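Local coordinates for mitochondrial RNA-binding protein 1 (Trypanosoma brucei, PDB 2GIA) that binds guide RNA and, as part of a complex with its partner MRP2, serves as an RNA matchmaker in mitochondrial RNA editing, at residues B[28-33]-B[136-141]; B[69-74]-B[145-150]; B[79-84]-B[104-109]; B[109-114]-B[120-125]. One frame throughout, in Å; residues are numbered along the deposited sequence.

In the fold
Helix 130-145 of interaction 1 packs on helix 71-81 of interaction 2. Their centres are 11 Å apart, and Leu139 CD2 of interaction 1 touches Leu74 CD1 of interaction 2 at 3.8 Å. Interaction 3 uses the far end of helix 71-81, about 18 Å from interaction 2 between centres. It meets interaction 1 through a probable hydrogen bond between Tyr106 OH and Glu136 OE1, 2.5 Å. Interaction 4 shares His109 with interaction 3. Strand 121-128, which carries one side of interaction 4, is the sheet neighbour of strand 105-109 in interaction 3. Interaction 4 is about 24 Å from interaction 2 between centres. Two antiparallel sheets with helices packed against them are consistent with the Whirly-like fold of this RNA-binding family.

Interaction 1: B[28-33]-B[136-141]; sequences TRVAVD and EHFLES
Helix 130-145 packs on the four-stranded antiparallel sheet here, and Phe138 is the side chain that meets Val30, Ala31 and Val32 of strand 26-33. Over these residues the helix and strand axes run almost parallel, 9° apart, with a closest approach of 9.8 Å. Phe138 has CG anti to its own backbone N (chi1 -173°), which sends the ring out from the helix onto the strand. The ring carbons CD1, CE1 and CZ do most of the touching. The Val30 and Phe138 side chains point opposite ways and lie alongside each other, with Val30 CG1 3.8 Å from Phe138 CE1. Val30 O sits over one face of the ring, 3.7 Å from Phe138 CZ. Val32 N comes to the ring edge near its plane, 3.8 Å from Phe138 CZ. The backbone of Ala31 fills the stretch between them, with CA 3.8 Å from Phe138 CZ. Val32 CG1 touches Phe138 CZ at 3.9 Å. No hydrogen bond crosses this buried contact of apolar side chains, which also packs the ring on the strand backbone. Leu37 on the neighbouring strand 36-43 also packs on Phe138. Phe13 of strand 12-17 meets the ring edge-to-face. Phe190 of a mitochondrial RNA-binding protein 2 chain joins the group, and Leu139 turns to helix 71-81, where it packs on Leu74, Val78 and Cys81.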
loop_
_atom_site.group_PDB
_atom_site.type_symbol
_atom_site.label_atom_id
_atom_site.label_comp_id
_atom_site.label_asym_id
_atom_site.label_seq_id
_atom_site.Cartn_x
_atom_site.Cartn_y
_atom_site.Cartn_z
ATOM N N THR B 28 9.189 11.822 21.399
ATOM C CA THR B 28 9.998 11.205 20.328
ATOM C C THR B 28 9.302 11.488 19.001
ATOM O O THR B 28 8.090 11.338 18.903
ATOM C CB THR B 28 10.061 9.630 20.511
ATOM O OG1 THR B 28 10.687 9.330 21.758
ATOM C CG2 THR B 28 10.842 8.974 19.364
ATOM N N ARG B 29 10.058 11.882 18.000
ATOM C CA ARG B 29 9.461 12.211 16.688
ATOM C C ARG B 29 10.114 11.391 15.591
ATOM O O ARG B 29 11.337 11.277 15.568
ATOM C CB ARG B 29 9.711 13.719 16.360
ATOM C CG ARG B 29 9.118 14.158 14.986
ATOM C CD ARG B 29 9.425 15.642 14.648
ATOM N NE ARG B 29 8.656 16.479 15.562
ATOM C CZ ARG B 29 9.115 17.584 16.139
ATOM N NH1 ARG B 29 8.335 18.264 16.957
ATOM N NH2 ARG B 29 10.342 18.010 15.889
ATOM N N VAL B 30 9.293 10.820 14.696
ATOM C CA VAL B 30 9.790 10.066 13.551
ATOM C C VAL B 30 9.195 10.794 12.347
ATOM O O VAL B 30 7.971 10.933 12.241
ATOM C CB VAL B 30 9.294 8.569 13.581
ATOM C CG1 VAL B 30 9.846 7.815 12.332
ATOM C CG2 VAL B 30 9.815 7.886 14.869
ATOM N N ALA B 31 10.071 11.307 11.474
ATOM C CA ALA B 31 9.633 12.033 10.287
ATOM C C ALA B 31 10.397 11.511 9.084
ATOM O O ALA B 31 11.416 10.798 9.212
ATOM C CB ALA B 31 9.935 13.567 10.431
ATOM N N VAL B 32 9.931 11.888 7.901
ATOM C CA VAL B 32 10.665 11.456 6.700
ATOM C C VAL B 32 10.654 12.598 5.673
ATOM O O VAL B 32 9.632 13.259 5.459
ATOM C CB VAL B 32 10.059 10.173 6.069
ATOM C CG1 VAL B 32 8.666 10.460 5.451
ATOM C CG2 VAL B 32 10.988 9.679 4.960
ATOM N N ASP B 33 11.818 12.839 5.105
ATOM C CA ASP B 33 12.001 13.866 4.081
ATOM C C ASP B 33 12.413 13.122 2.781
ATOM O O ASP B 33 13.594 12.900 2.536
ATOM C CB ASP B 33 13.114 14.820 4.539
ATOM C CG ASP B 33 13.318 15.986 3.566
ATOM O OD1 ASP B 33 12.589 16.073 2.547
ATOM O OD2 ASP B 33 14.202 16.816 3.833
ATOM N N GLU B 136 5.314 0.686 12.297
ATOM C CA GLU B 136 5.254 -0.159 11.102
ATOM C C GLU B 136 4.528 0.561 9.950
ATOM O O GLU B 136 5.029 0.573 8.809
ATOM C CB GLU B 136 4.492 -1.477 11.405
ATOM C CG GLU B 136 5.257 -2.460 12.328
ATOM C CD GLU B 136 4.388 -3.599 12.877
ATOM O OE1 GLU B 136 4.970 -4.576 13.387
ATOM O OE2 GLU B 136 3.130 -3.513 12.821
ATOM N N HIS B 137 3.340 1.125 10.223
ATOM C CA HIS B 137 2.605 1.804 9.150
ATOM C C HIS B 137 3.377 2.993 8.577
ATOM O O HIS B 137 3.383 3.215 7.358
ATOM C CB HIS B 137 1.235 2.256 9.654
ATOM C CG HIS B 137 0.221 1.143 9.679
ATOM N ND1 HIS B 137 -0.819 1.067 8.785
ATOM C CD2 HIS B 137 0.152 0.025 10.445
ATOM C CE1 HIS B 137 -1.485 -0.061 8.987
ATOM N NE2 HIS B 137 -0.908 -0.712 9.987
ATOM N N PHE B 138 4.038 3.748 9.467
ATOM C CA PHE B 138 4.800 4.909 9.028
ATOM C C PHE B 138 5.959 4.488 8.134
ATOM O O PHE B 138 6.213 5.099 7.110
ATOM C CB PHE B 138 5.361 5.697 10.256
ATOM C CG PHE B 138 6.020 6.999 9.884
ATOM C CD1 PHE B 138 7.376 7.045 9.523
ATOM C CD2 PHE B 138 5.252 8.163 9.788
ATOM C CE1 PHE B 138 7.982 8.257 9.053
ATOM C CE2 PHE B 138 5.832 9.381 9.325
ATOM C CZ PHE B 138 7.212 9.428 8.955
ATOM N N LEU B 139 6.699 3.469 8.549
ATOM C CA LEU B 139 7.831 3.032 7.748
ATOM C C LEU B 139 7.365 2.475 6.380
ATOM O O LEU B 139 8.005 2.741 5.368
ATOM C CB LEU B 139 8.627 1.965 8.504
ATOM C CG LEU B 139 9.300 2.456 9.828
ATOM C CD1 LEU B 139 9.860 1.226 10.599
ATOM C CD2 LEU B 139 10.449 3.456 9.511
ATOM N N GLU B 140 6.272 1.704 6.349
ATOM C CA GLU B 140 5.833 1.144 5.054
ATOM C C GLU B 140 5.352 2.286 4.159
ATOM O O GLU B 140 5.597 2.319 2.948
ATOM C CB GLU B 140 4.712 0.091 5.255
ATOM C CG GLU B 140 5.224 -1.083 6.079
ATOM C CD GLU B 140 4.350 -2.323 5.993
ATOM O OE1 GLU B 140 4.568 -3.275 6.791
ATOM O OE2 GLU B 140 3.447 -2.342 5.127
ATOM N N SER B 141 4.668 3.231 4.762
ATOM C CA SER B 141 4.208 4.386 3.989
ATOM C C SER B 141 5.398 5.173 3.454
ATOM O O SER B 141 5.436 5.570 2.274
ATOM C CB SER B 141 3.345 5.335 4.848
ATOM O OG SER B 141 2.057 4.790 5.113
#

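Interaction 2: B[69-74]-B[145-150]; sequences LRHVDL and ESFGFR
His71, in the first turn of helix 71-81, faces Ser146 of the type I turn Glu145 to Gly148, with 8.2 Å from CA to CA. The histidine has CG anti to its backbone N (chi1 -165°), which carries NE2 out to the serine of the turn. His71 NE2 gives a hydrogen bond to Ser146 OG, 2.8 Å long. The bond is bent, at 149°, and the serine oxygen is tilted 20° from the ring plane. Ser146 OG is also bonded to Leu143 O, so two partners fix the hydroxyl. It lies over the centre of the Phe147 ring, 3.8 Å above its plane. Phe147 CE1 approaches the edge of the imidazole, 4.0 Å from His71 CE1, and the two side chains cross at about a right angle. Leu74 CD2 adds a looser touch on Ser146 CB. Phe147 also packs edge-to-face on Phe179 of a mitochondrial RNA-binding protein 2 chain. On the helix side, Asp73 OD2 accepts from the backbone N of Arg70, the N-cap residue of helix 71-81. On the other segment, Gly148 has positive phi and sits just before helix 149-153, a glycine break of the kind that separates two successive helices.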
loop_
_atom_site.group_PDB
_atom_site.type_symbol
_atom_site.label_atom_id
_atom_site.label_comp_id
_atom_site.label_asym_id
_atom_site.label_seq_id
_atom_site.Cartn_x
_atom_site.Cartn_y
_atom_site.Cartn_z
ATOM N N LEU B 69 18.821 8.939 8.788
ATOM C CA LEU B 69 19.178 7.641 8.214
ATOM C C LEU B 69 19.245 7.737 6.671
ATOM O O LEU B 69 18.856 8.738 6.081
ATOM C CB LEU B 69 18.139 6.574 8.649
ATOM C CG LEU B 69 17.787 6.466 10.149
ATOM C CD1 LEU B 69 17.066 5.112 10.466
ATOM C CD2 LEU B 69 19.012 6.614 10.978
ATOM N N ARG B 70 19.735 6.690 6.033
ATOM C CA ARG B 70 19.853 6.665 4.569
ATOM C C ARG B 70 18.647 5.972 3.937
ATOM O O ARG B 70 17.906 5.267 4.605
ATOM C CB ARG B 70 21.105 5.889 4.153
ATOM C CG ARG B 70 22.465 6.426 4.606
ATOM C CD ARG B 70 23.531 5.324 4.330
ATOM N NE ARG B 70 23.212 4.093 5.079
ATOM C CZ ARG B 70 23.784 2.908 4.879
ATOM N NH1 ARG B 70 24.716 2.778 3.935
ATOM N NH2 ARG B 70 23.430 1.857 5.626
ATOM N N HIS B 71 18.441 6.162 2.641
ATOM C CA HIS B 71 17.331 5.495 1.990
ATOM C C HIS B 71 17.371 3.986 2.241
ATOM O O HIS B 71 16.344 3.357 2.500
ATOM C CB HIS B 71 17.365 5.731 0.476
ATOM C CG HIS B 71 16.071 5.391 -0.216
ATOM N ND1 HIS B 71 15.978 5.267 -1.588
ATOM C CD2 HIS B 71 14.814 5.194 0.266
ATOM C CE1 HIS B 71 14.724 5.009 -1.922
ATOM N NE2 HIS B 71 13.995 4.956 -0.820
ATOM N N VAL B 72 18.553 3.384 2.168
ATOM C CA VAL B 72 18.619 1.946 2.362
ATOM C C VAL B 72 18.301 1.500 3.795
ATOM O O VAL B 72 17.774 0.398 4.021
ATOM C CB VAL B 72 20.009 1.386 1.849
ATOM C CG1 VAL B 72 21.114 1.657 2.850
ATOM C CG2 VAL B 72 19.867 -0.091 1.527
ATOM N N ASP B 73 18.542 2.381 4.759
ATOM C CA ASP B 73 18.229 2.055 6.157
ATOM C C ASP B 73 16.722 1.987 6.292
ATOM O O ASP B 73 16.193 1.169 7.047
ATOM C CB ASP B 73 18.752 3.146 7.102
ATOM C CG ASP B 73 20.282 3.252 7.083
ATOM O OD1 ASP B 73 20.935 2.202 7.067
ATOM O OD2 ASP B 73 20.804 4.384 7.086
ATOM N N LEU B 74 16.019 2.869 5.589
ATOM C CA LEU B 74 14.537 2.814 5.669
ATOM C C LEU B 74 14.075 1.433 5.180
ATOM O O LEU B 74 13.224 0.760 5.791
ATOM C CB LEU B 74 13.929 3.943 4.829
ATOM C CG LEU B 74 12.415 3.865 4.584
ATOM C CD1 LEU B 74 11.582 3.917 5.926
ATOM C CD2 LEU B 74 12.030 5.079 3.702
ATOM N N GLU B 145 6.300 5.923 -0.507
ATOM C CA GLU B 145 6.269 7.294 -1.038
ATOM C C GLU B 145 7.660 7.841 -1.336
ATOM O O GLU B 145 7.791 8.919 -1.880
ATOM C CB GLU B 145 5.609 8.248 -0.014
ATOM C CG GLU B 145 4.095 7.961 0.283
ATOM C CD GLU B 145 3.156 8.129 -0.899
ATOM O OE1 GLU B 145 3.435 8.929 -1.825
ATOM O OE2 GLU B 145 2.084 7.464 -0.879
ATOM N N SER B 146 8.692 7.094 -0.985
ATOM C CA SER B 146 10.061 7.592 -1.102
ATOM C C SER B 146 10.633 7.691 -2.512
ATOM O O SER B 146 11.675 8.306 -2.733
ATOM C CB SER B 146 11.000 6.723 -0.260
ATOM O OG SER B 146 11.191 5.439 -0.850
ATOM N N PHE B 147 9.967 7.083 -3.469
ATOM C CA PHE B 147 10.502 7.104 -4.826
ATOM C C PHE B 147 10.100 8.338 -5.615
ATOM O O PHE B 147 10.758 8.678 -6.622
ATOM C CB PHE B 147 10.045 5.827 -5.566
ATOM C CG PHE B 147 10.337 4.564 -4.800
ATOM C CD1 PHE B 147 11.657 4.149 -4.606
ATOM C CD2 PHE B 147 9.294 3.802 -4.261
ATOM C CE1 PHE B 147 11.931 2.995 -3.896
ATOM C CE2 PHE B 147 9.551 2.649 -3.546
ATOM C CZ PHE B 147 10.887 2.238 -3.364
ATOM N N GLY B 148 9.027 8.993 -5.178
ATOM C CA GLY B 148 8.555 10.191 -5.860
ATOM C C GLY B 148 7.413 10.040 -6.842
ATOM O O GLY B 148 7.061 10.992 -7.557
ATOM N N PHE B 149 6.784 8.867 -6.876
ATOM C CA PHE B 149 5.672 8.665 -7.824
ATOM C C PHE B 149 4.541 9.667 -7.678
ATOM O O PHE B 149 4.084 10.234 -8.680
ATOM C CB PHE B 149 5.060 7.254 -7.690
ATOM C CG PHE B 149 5.920 6.156 -8.304
ATOM C CD1 PHE B 149 5.801 5.841 -9.659
ATOM C CD2 PHE B 149 6.875 5.481 -7.531
ATOM C CE1 PHE B 149 6.630 4.867 -10.234
ATOM C CE2 PHE B 149 7.709 4.500 -8.088
ATOM C CZ PHE B 149 7.574 4.201 -9.451
ATOM N N ARG B 150 4.094 9.902 -6.440
ATOM C CA ARG B 150 2.927 10.767 -6.259
ATOM C C ARG B 150 3.195 12.188 -6.742
ATOM O O ARG B 150 2.402 12.741 -7.505
ATOM C CB ARG B 150 2.452 10.752 -4.778
ATOM C CG ARG B 150 1.077 11.463 -4.543
ATOM C CD ARG B 150 0.749 11.533 -3.022
ATOM N NE ARG B 150 0.632 10.208 -2.422
ATOM C CZ ARG B 150 -0.515 9.541 -2.241
ATOM N NH1 ARG B 150 -1.693 10.060 -2.612
ATOM N NH2 ARG B 150 -0.495 8.348 -1.668
#

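Interaction 3: B[79-84]-B[104-109]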
loop_
_atom_site.group_PDB
_atom_site.type_symbol
_atom_site.label_atom_id
_atom_site.label_comp_id
_atom_site.label_asym_id
_atom_site.label_seq_id
_atom_site.Cartn_x
_atom_site.Cartn_y
_atom_site.Cartn_z
ATOM N N GLY B 79 12.343 -4.217 6.439
ATOM C CA GLY B 79 12.723 -5.619 6.459
ATOM C C GLY B 79 12.710 -6.216 7.876
ATOM O O GLY B 79 12.388 -7.409 8.066
ATOM N N VAL B 80 13.084 -5.423 8.881
ATOM C CA VAL B 80 13.049 -5.905 10.275
ATOM C C VAL B 80 11.585 -6.065 10.685
ATOM O O VAL B 80 11.215 -7.033 11.350
ATOM C CB VAL B 80 13.759 -4.883 11.261
ATOM C CG1 VAL B 80 13.373 -5.194 12.746
ATOM C CG2 VAL B 80 15.259 -4.973 11.105
ATOM N N CYS B 81 10.741 -5.117 10.288
ATOM C CA CYS B 81 9.310 -5.219 10.624
ATOM C C CYS B 81 8.687 -6.488 10.034
ATOM O O CYS B 81 7.814 -7.147 10.658
ATOM C CB CYS B 81 8.541 -4.020 10.040
ATOM S SG CYS B 81 8.901 -2.479 10.972
ATOM N N LYS B 82 9.138 -6.791 8.819
ATOM C CA LYS B 82 8.647 -7.945 8.045
ATOM C C LYS B 82 9.334 -9.240 8.421
ATOM O O LYS B 82 8.997 -10.309 7.888
ATOM C CB LYS B 82 8.851 -7.639 6.562
ATOM C CG LYS B 82 7.781 -6.668 6.028
ATOM C CD LYS B 82 8.037 -6.273 4.576
ATOM C CE LYS B 82 6.850 -5.474 4.030
ATOM N NZ LYS B 82 5.600 -6.313 4.082
ATOM N N GLU B 83 10.293 -9.136 9.340
ATOM C CA GLU B 83 11.048 -10.278 9.832
ATOM C C GLU B 83 11.923 -10.941 8.764
ATOM O O GLU B 83 12.128 -12.147 8.782
ATOM C CB GLU B 83 10.080 -11.305 10.475
ATOM C CG GLU B 83 9.218 -10.647 11.541
ATOM C CD GLU B 83 8.204 -11.556 12.213
ATOM O OE1 GLU B 83 7.477 -11.043 13.079
ATOM O OE2 GLU B 83 8.121 -12.761 11.888
ATOM N N ARG B 84 12.438 -10.154 7.829
ATOM C CA ARG B 84 13.341 -10.704 6.811
ATOM C C ARG B 84 14.763 -10.614 7.338
ATOM O O ARG B 84 15.677 -11.251 6.817
ATOM C CB ARG B 84 13.194 -9.942 5.512
ATOM C CG ARG B 84 11.864 -10.224 4.828
ATOM C CD ARG B 84 11.856 -9.585 3.456
ATOM N NE ARG B 84 10.588 -9.725 2.732
ATOM C CZ ARG B 84 10.438 -9.407 1.444
ATOM N NH1 ARG B 84 11.465 -8.941 0.738
ATOM N NH2 ARG B 84 9.254 -9.544 0.858
ATOM N N GLN B 104 7.311 -7.221 22.337
ATOM C CA GLN B 104 6.295 -6.169 22.501
ATOM C C GLN B 104 6.241 -5.110 21.382
ATOM O O GLN B 104 5.243 -4.367 21.257
ATOM C CB GLN B 104 6.505 -5.449 23.825
ATOM C CG GLN B 104 6.402 -6.350 25.053
ATOM C CD GLN B 104 5.008 -6.911 25.229
ATOM O OE1 GLN B 104 4.022 -6.164 25.215
ATOM N NE2 GLN B 104 4.912 -8.232 25.396
ATOM N N GLY B 105 7.293 -5.042 20.565
ATOM C CA GLY B 105 7.321 -4.036 19.519
ATOM C C GLY B 105 8.674 -3.899 18.867
ATOM O O GLY B 105 9.196 -4.894 18.318
ATOM N N TYR B 106 9.252 -2.695 18.917
ATOM C CA TYR B 106 10.562 -2.457 18.298
ATOM C C TYR B 106 11.454 -1.680 19.246
ATOM O O TYR B 106 10.960 -0.914 20.077
ATOM C CB TYR B 106 10.401 -1.693 16.963
ATOM C CG TYR B 106 9.611 -2.512 15.951
ATOM C CD1 TYR B 106 10.250 -3.455 15.127
ATOM C CD2 TYR B 106 8.245 -2.371 15.850
ATOM C CE1 TYR B 106 9.516 -4.253 14.218
ATOM C CE2 TYR B 106 7.487 -3.175 14.931
ATOM C CZ TYR B 106 8.134 -4.100 14.134
ATOM O OH TYR B 106 7.410 -4.850 13.233
ATOM N N HIS B 107 12.766 -1.865 19.101
ATOM C CA HIS B 107 13.712 -1.211 20.005
ATOM C C HIS B 107 14.802 -0.611 19.133
ATOM O O HIS B 107 15.418 -1.317 18.328
ATOM C CB HIS B 107 14.291 -2.297 20.934
ATOM C CG HIS B 107 15.200 -1.780 22.009
ATOM N ND1 HIS B 107 15.990 -2.614 22.771
ATOM C CD2 HIS B 107 15.410 -0.526 22.473
ATOM C CE1 HIS B 107 16.655 -1.892 23.669
ATOM N NE2 HIS B 107 16.317 -0.624 23.508
ATOM N N LEU B 108 15.043 0.691 19.287
ATOM C CA LEU B 108 16.096 1.383 18.501
ATOM C C LEU B 108 17.064 1.839 19.622
ATOM O O LEU B 108 16.640 2.466 20.584
ATOM C CB LEU B 108 15.513 2.606 17.763
ATOM C CG LEU B 108 16.550 3.524 17.084
ATOM C CD1 LEU B 108 17.237 2.794 15.917
ATOM C CD2 LEU B 108 15.852 4.819 16.614
ATOM N N HIS B 109 18.350 1.506 19.512
ATOM C CA HIS B 109 19.258 1.817 20.622
ATOM C C HIS B 109 20.725 1.823 20.219
ATOM O O HIS B 109 21.117 1.156 19.255
ATOM C CB HIS B 109 19.017 0.806 21.763
ATOM C CG HIS B 109 19.255 -0.632 21.362
ATOM N ND1 HIS B 109 20.486 -1.242 21.486
ATOM C CD2 HIS B 109 18.445 -1.546 20.777
ATOM C CE1 HIS B 109 20.425 -2.471 20.990
ATOM N NE2 HIS B 109 19.197 -2.684 20.551
#
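A cysteine sulfur rests obliquely beside a tyrosine ring: Cys81 SG is 4.2 Å from the centroid of Tyr106. The line to the sulfur makes 34° with the ring normal, so the contact is neither squarely over the face nor at the edge. Cys81 SG is 3.6 Å from both Tyr106 CZ and Tyr106 OH. The phenol reaches past the sulfur to the helix backbone, where Tyr106 OH lies only 3.2 Å from Cys81 CA. The same OH is 3.5 Å from Cys81 CB. Val80 adds an apolar touch. Its CG1 sits at the ring edge, near the plane, 4.2 Å from Tyr106 CE1. All three touching residues are buried. The contact joins the C-terminal end of helix 71-81 to strand 105-109 of the five-stranded antiparallel sheet. The helix ends right beside it in a Schellman motif. Glu83 has positive phi there, and two bonds run back into the last turn, Arg84 N to Gly79 O (2.8 Å) and Glu83 N to Val80 O (3.1 Å). The tyrosine hydroxyl does not bond to the helix end across this contact. Its hydrogen-bond partner is Glu136 OE1, on helix 130-145, with a weak bond to Lys101 NZ in addition. That pairing holds the end of the phenol in place. On the sheet side, Phe99 of strand 96-101 lies nearly parallel to the Tyr106 ring.

Interaction 4: B[109-114]-B[120-125]; sequences HGKVHR and MEDWSV
Lys111 runs alongside Asp122 of the paired strand. Lys111 CB lies 4.0 Å from Met120 CE. Further out, Lys111 CE is 3.8 Å from Asp122 OD2, and CG is at a similar range from that oxygen. At the tip, Lys111 NZ forms a salt bridge with Asp122 OD2 at 2.7 Å. The chain is extended from CB to CE, then bends at chi4 (-57°), which turns NZ back to the carboxylate. The ammonium meets OD2 on the syn side, 19° out of the carboxylate plane. The two side chains lie side by side and point the same way, on the sheet face that also carries His109 and Ser124. On the other face, Val112 CG2 packs on Trp123 CB at 3.8 Å. The Trp123 ring meets Val112 CG1 obliquely, and its NE1 bonds to Gln41 OE1. Beyond the valine, Arg114 clasps Glu121 with two nitrogens. Arg114 NH2 to Glu121 OE2 is 2.8 Å, while the bond from NE to OE1 is weak. The guanidinium and carboxylate planes are 61° apart. Met120 SD approaches the edge of the His113 ring, in its plane. Backbone hydrogen bonds pair Gly110 with Trp123 and Val112 with Glu121, with Val112 N to Glu121 O at 3.1 Å. Lys111 and Asp122 form a non-hydrogen-bonded pair between them. This is the ladder of an antiparallel beta hairpin, in which the chain turns a corner at Gly110 and strand 111-112 still pairs with strand 121-128.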
loop_
_atom_site.group_PDB
_atom_site.type_symbol
_atom_site.label_atom_id
_atom_site.label_comp_id
_atom_site.label_asym_id
_atom_site.label_seq_id
_atom_site.Cartn_x
_atom_site.Cartn_y
_atom_site.Cartn_z
ATOM N N HIS B 109 18.350 1.506 19.512
ATOM C CA HIS B 109 19.258 1.817 20.622
ATOM C C HIS B 109 20.725 1.823 20.219
ATOM O O HIS B 109 21.117 1.156 19.255
ATOM C CB HIS B 109 19.017 0.806 21.763
ATOM C CG HIS B 109 19.255 -0.632 21.362
ATOM N ND1 HIS B 109 20.486 -1.242 21.486
ATOM C CD2 HIS B 109 18.445 -1.546 20.777
ATOM C CE1 HIS B 109 20.425 -2.471 20.990
ATOM N NE2 HIS B 109 19.197 -2.684 20.551
ATOM N N GLY B 110 21.508 2.623 20.946
ATOM C CA GLY B 110 22.944 2.697 20.697
ATOM C C GLY B 110 23.556 3.973 21.233
ATOM O O GLY B 110 23.092 4.553 22.223
ATOM N N LYS B 111 24.560 4.457 20.514
ATOM C CA LYS B 111 25.287 5.658 20.910
ATOM C C LYS B 111 24.951 6.822 19.981
ATOM O O LYS B 111 24.989 6.667 18.769
ATOM C CB LYS B 111 26.790 5.349 20.840
ATOM C CG LYS B 111 27.214 4.292 21.894
ATOM C CD LYS B 111 28.724 4.130 21.997
ATOM C CE LYS B 111 29.111 3.228 23.193
ATOM N NZ LYS B 111 28.579 3.742 24.514
ATOM N N VAL B 112 24.650 7.981 20.547
ATOM C CA VAL B 112 24.303 9.159 19.729
ATOM C C VAL B 112 24.813 10.374 20.505
ATOM O O VAL B 112 25.247 10.255 21.646
ATOM C CB VAL B 112 22.765 9.369 19.643
ATOM C CG1 VAL B 112 22.106 8.139 19.005
ATOM C CG2 VAL B 112 22.168 9.566 21.076
ATOM N N HIS B 113 24.747 11.551 19.913
ATOM C CA HIS B 113 25.119 12.711 20.731
ATOM C C HIS B 113 23.959 13.690 20.663
ATOM O O HIS B 113 23.149 13.599 19.735
ATOM C CB HIS B 113 26.428 13.313 20.229
ATOM C CG HIS B 113 26.410 13.718 18.796
ATOM N ND1 HIS B 113 25.724 14.828 18.346
ATOM C CD2 HIS B 113 27.026 13.187 17.713
ATOM C CE1 HIS B 113 25.921 14.965 17.042
ATOM N NE2 HIS B 113 26.706 13.983 16.634
ATOM N N ARG B 114 23.808 14.552 21.668
ATOM C CA ARG B 114 22.747 15.550 21.636
ATOM C C ARG B 114 23.143 16.742 20.766
ATOM O O ARG B 114 24.295 16.818 20.290
ATOM C CB ARG B 114 22.391 15.988 23.045
ATOM C CG ARG B 114 21.718 14.860 23.778
ATOM C CD ARG B 114 21.171 15.176 25.145
ATOM N NE ARG B 114 20.729 13.896 25.689
ATOM C CZ ARG B 114 19.500 13.405 25.572
ATOM N NH1 ARG B 114 18.521 14.107 24.951
ATOM N NH2 ARG B 114 19.273 12.165 26.004
ATOM N N MET B 120 29.264 11.578 23.384
ATOM C CA MET B 120 28.338 10.471 23.065
ATOM C C MET B 120 27.663 9.902 24.287
ATOM O O MET B 120 28.255 9.878 25.362
ATOM C CB MET B 120 29.076 9.329 22.370
ATOM C CG MET B 120 29.870 9.733 21.148
ATOM S SD MET B 120 28.851 10.334 19.825
ATOM C CE MET B 120 28.066 8.744 19.243
ATOM N N GLU B 121 26.417 9.454 24.137
ATOM C CA GLU B 121 25.720 8.846 25.264
ATOM C C GLU B 121 24.917 7.620 24.829
ATOM O O GLU B 121 24.584 7.473 23.637
ATOM C CB GLU B 121 24.794 9.850 25.964
ATOM C CG GLU B 121 23.687 10.412 25.172
ATOM C CD GLU B 121 22.894 11.441 26.001
ATOM O OE1 GLU B 121 23.355 12.594 26.126
ATOM O OE2 GLU B 121 21.825 11.071 26.541
ATOM N N ASP B 122 24.626 6.755 25.788
ATOM C CA ASP B 122 23.858 5.547 25.507
ATOM C C ASP B 122 22.402 5.973 25.445
ATOM O O ASP B 122 21.922 6.712 26.302
ATOM C CB ASP B 122 24.115 4.524 26.600
ATOM C CG ASP B 122 25.595 4.095 26.623
ATOM O OD1 ASP B 122 26.243 4.178 27.678
ATOM O OD2 ASP B 122 26.118 3.709 25.551
ATOM N N TRP B 123 21.708 5.523 24.412
ATOM C CA TRP B 123 20.317 5.933 24.212
ATOM C C TRP B 123 19.477 4.707 23.786
ATOM O O TRP B 123 19.980 3.802 23.128
ATOM C CB TRP B 123 20.294 6.974 23.109
ATOM C CG TRP B 123 18.907 7.538 22.796
ATOM C CD1 TRP B 123 18.068 8.208 23.647
ATOM C CD2 TRP B 123 18.254 7.498 21.539
ATOM N NE1 TRP B 123 16.922 8.595 22.976
ATOM C CE2 TRP B 123 17.017 8.167 21.673
ATOM C CE3 TRP B 123 18.593 6.961 20.292
ATOM C CZ2 TRP B 123 16.116 8.311 20.607
ATOM C CZ3 TRP B 123 17.698 7.104 19.226
ATOM C CH2 TRP B 123 16.475 7.772 19.396
ATOM N N SER B 124 18.216 4.701 24.187
ATOM C CA SER B 124 17.317 3.606 23.864
ATOM C C SER B 124 15.886 4.142 23.769
ATOM O O SER B 124 15.472 4.897 24.642
ATOM C CB SER B 124 17.352 2.560 24.984
ATOM O OG SER B 124 16.317 1.610 24.816
ATOM N N VAL B 125 15.146 3.749 22.729
ATOM C CA VAL B 125 13.728 4.143 22.644
ATOM C C VAL B 125 12.979 2.908 22.108
ATOM O O VAL B 125 13.508 2.165 21.251
ATOM C CB VAL B 125 13.516 5.388 21.748
ATOM C CG1 VAL B 125 13.960 5.105 20.321
ATOM C CG2 VAL B 125 12.029 5.807 21.791
#